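PDB 1JI0: ABC transporter from Thermotoga maritima, which binds ATP and probably hydrolyses it to power the import of branched-chain amino acids across the membrane. Local coordinates for residues L7-L12 and I25-P30. Residues are numbered along the deposited sequence; the frame is centred on the assembly and turned at random.
Sequences LEVQSL and IDLKVP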
loop_
_atom_site.group_PDB
_atom_site.type_symbol
_atom_site.label_atom_id
_atom_site.label_comp_id
_atom_site.label_asym_id
_atom_site.label_seq_id
_atom_site.Cartn_x
_atom_site.Cartn_y
_atom_site.Cartn_z
ATOM N N LEU A 7 4.961 -10.218 -5.916
ATOM C CA LEU A 7 4.809 -9.279 -7.013
ATOM C C LEU A 7 6.155 -8.916 -7.600
ATOM O O LEU A 7 7.083 -8.551 -6.870
ATOM C CB LEU A 7 4.118 -7.998 -6.541
ATOM C CG LEU A 7 3.837 -7.000 -7.672
ATOM C CD1 LEU A 7 2.565 -7.420 -8.419
ATOM C CD2 LEU A 7 3.672 -5.608 -7.090
ATOM N N GLU A 8 6.265 -9.040 -8.915
ATOM C CA GLU A 8 7.493 -8.672 -9.600
ATOM C C GLU A 8 7.159 -7.785 -10.791
ATOM O O GLU A 8 6.318 -8.128 -11.623
ATOM C CB GLU A 8 8.264 -9.900 -10.086
ATOM C CG GLU A 8 9.603 -9.524 -10.722
ATOM C CD GLU A 8 10.389 -10.715 -11.230
ATOM O OE1 GLU A 8 9.872 -11.851 -11.155
ATOM O OE2 GLU A 8 11.526 -10.513 -11.710
ATOM N N VAL A 9 7.808 -6.631 -10.855
ATOM C CA VAL A 9 7.605 -5.695 -11.953
ATOM C C VAL A 9 8.882 -5.768 -12.773
ATOM O O VAL A 9 9.969 -5.647 -12.221
ATOM C CB VAL A 9 7.400 -4.240 -11.425
ATOM C CG1 VAL A 9 7.294 -3.261 -12.589
ATOM C CG2 VAL A 9 6.139 -4.167 -10.573
ATOM N N GLN A 10 8.761 -5.997 -14.079
ATOM C CA GLN A 10 9.944 -6.079 -14.930
ATOM C C GLN A 10 9.942 -4.990 -15.996
ATOM O O GLN A 10 8.977 -4.857 -16.746
ATOM C CB GLN A 10 10.022 -7.446 -15.621
ATOM C CG GLN A 10 9.850 -8.637 -14.696
ATOM C CD GLN A 10 10.044 -9.960 -15.416
ATOM O OE1 GLN A 10 9.607 -10.132 -16.558
ATOM N NE2 GLN A 10 10.693 -10.906 -14.747
ATOM N N SER A 11 11.028 -4.222 -16.052
ATOM C CA SER A 11 11.196 -3.144 -17.028
ATOM C C SER A 11 9.883 -2.450 -17.382
ATOM O O SER A 11 9.537 -2.323 -18.557
ATOM C CB SER A 11 11.841 -3.700 -18.303
ATOM O OG SER A 11 13.070 -4.350 -18.008
ATOM N N LEU A 12 9.160 -2.007 -16.358
ATOM C CA LEU A 12 7.877 -1.345 -16.539
ATOM C C LEU A 12 8.011 0.056 -17.116
ATOM O O LEU A 12 8.832 0.850 -16.661
ATOM C CB LEU A 12 7.132 -1.263 -15.203
ATOM C CG LEU A 12 5.852 -0.415 -15.161
ATOM C CD1 LEU A 12 4.810 -0.995 -16.098
ATOM C CD2 LEU A 12 5.314 -0.354 -13.738
ATOM N N ILE A 25 11.221 0.424 -14.843
ATOM C CA ILE A 25 11.653 0.075 -13.495
ATOM C C ILE A 25 11.450 -1.410 -13.202
ATOM O O ILE A 25 10.616 -2.064 -13.831
ATOM C CB ILE A 25 10.879 0.885 -12.437
ATOM C CG1 ILE A 25 9.383 0.585 -12.556
ATOM C CG2 ILE A 25 11.162 2.387 -12.611
ATOM C CD1 ILE A 25 8.575 1.091 -11.400
ATOM N N ASP A 26 12.229 -1.926 -12.250
ATOM C CA ASP A 26 12.137 -3.325 -11.818
ATOM C C ASP A 26 11.922 -3.307 -10.304
ATOM O O ASP A 26 12.560 -2.529 -9.603
ATOM C CB ASP A 26 13.436 -4.077 -12.116
ATOM C CG ASP A 26 13.801 -4.066 -13.592
ATOM O OD1 ASP A 26 13.051 -4.640 -14.410
ATOM O OD2 ASP A 26 14.849 -3.473 -13.927
ATOM N N LEU A 27 11.029 -4.156 -9.808
ATOM C CA LEU A 27 10.752 -4.237 -8.374
ATOM C C LEU A 27 10.314 -5.640 -8.023
ATOM O O LEU A 27 9.720 -6.328 -8.845
ATOM C CB LEU A 27 9.584 -3.341 -7.963
ATOM C CG LEU A 27 9.399 -1.880 -8.332
ATOM C CD1 LEU A 27 7.936 -1.518 -8.055
ATOM C CD2 LEU A 27 10.344 -1.006 -7.533
ATOM N N LYS A 28 10.577 -6.047 -6.785
ATOM C CA LYS A 28 10.146 -7.351 -6.299
ATOM C C LYS A 28 9.625 -7.149 -4.891
ATOM O O LYS A 28 10.206 -6.394 -4.114
ATOM C CB LYS A 28 11.305 -8.349 -6.288
ATOM C CG LYS A 28 11.756 -8.768 -7.671
ATOM C CD LYS A 28 12.746 -9.919 -7.596
ATOM C CE LYS A 28 13.308 -10.247 -8.965
ATOM N NZ LYS A 28 14.351 -11.308 -8.867
ATOM N N VAL A 29 8.507 -7.788 -4.574
ATOM C CA VAL A 29 7.930 -7.690 -3.233
ATOM C C VAL A 29 7.850 -9.128 -2.716
ATOM O O VAL A 29 6.939 -9.871 -3.078
ATOM C CB VAL A 29 6.513 -7.065 -3.272
ATOM C CG1 VAL A 29 6.010 -6.839 -1.858
ATOM C CG2 VAL A 29 6.547 -5.736 -4.051
ATOM N N PRO A 30 8.826 -9.542 -1.883
ATOM C CA PRO A 30 8.861 -10.904 -1.328
ATOM C C PRO A 30 7.731 -11.181 -0.345
ATOM O O PRO A 30 7.287 -10.283 0.379
ATOM C CB PRO A 30 10.238 -10.976 -0.647
ATOM C CG PRO A 30 11.061 -9.914 -1.388
ATOM C CD PRO A 30 10.049 -8.800 -1.525
HETATM O O HOH W 1 15.296 -3.444 -16.656
HETATM O O HOH W 2 13.707 -7.019 -16.320
#
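Glu8 sets CG anti to its backbone N (chi1 -176°) and Lys28 sets CG anti to its carbonyl carbon (chi1 -70°), and from there both extended chains run side by side the same way. CG of Glu8 lies 3.8 Å from CG of Lys28, and Glu8 OE2 lies 3.3 Å from Lys28 CE. From NZ of Lys28 to OE2 of Glu8 is 4.1 Å, too long for a salt bridge, though the opposite charges probably still attract. Gln10 NE2 gives OE2 of Glu8 a straight hydrogen bond from above the carboxylate plane. An alanine at Glu8 would probably leave the Gln10 amide without this acceptor and the Lys28 ammonium without its nearby countercharge.

Long, charged side chains suit this more open face; the other carries Leu7, Val9, Leu12, Ile25, Leu27 and Val29. There beta-branched and leucine side chains fill the space between neighbours, as where Val9 CG2 lies 4.1 Å from Leu27 CD1. The antiparallel ladder includes Val9 N to Leu27 O and Leu27 N to Val9 O.

Beyond Val9 the register slips by one in a G1 beta bulge, where Ser11 and Leu12 both face Ile25. Ser11 holds the first bulge position with a positive phi (33°), and its N gives Asp26 OD1 a nearly straight bond of 2.6 Å, while Leu12 N donates to Ile25 O at 2.9 Å. The short aspartate thus accepts an amide that the bulge diverts from the ladder, and two waters link its carboxylate to Ser11 OG.

Within the antiparallel sheet of this ABC ATPase domain, strand 60-65 pairs with Glu8 and Gln10 on the far edge of strand 5-16. The apolar face packs on helix 45-52, whose first residues belong to the ATP-binding P-loop, through Leu7, Ile25 and Leu27, the last two also touching strand 208-213.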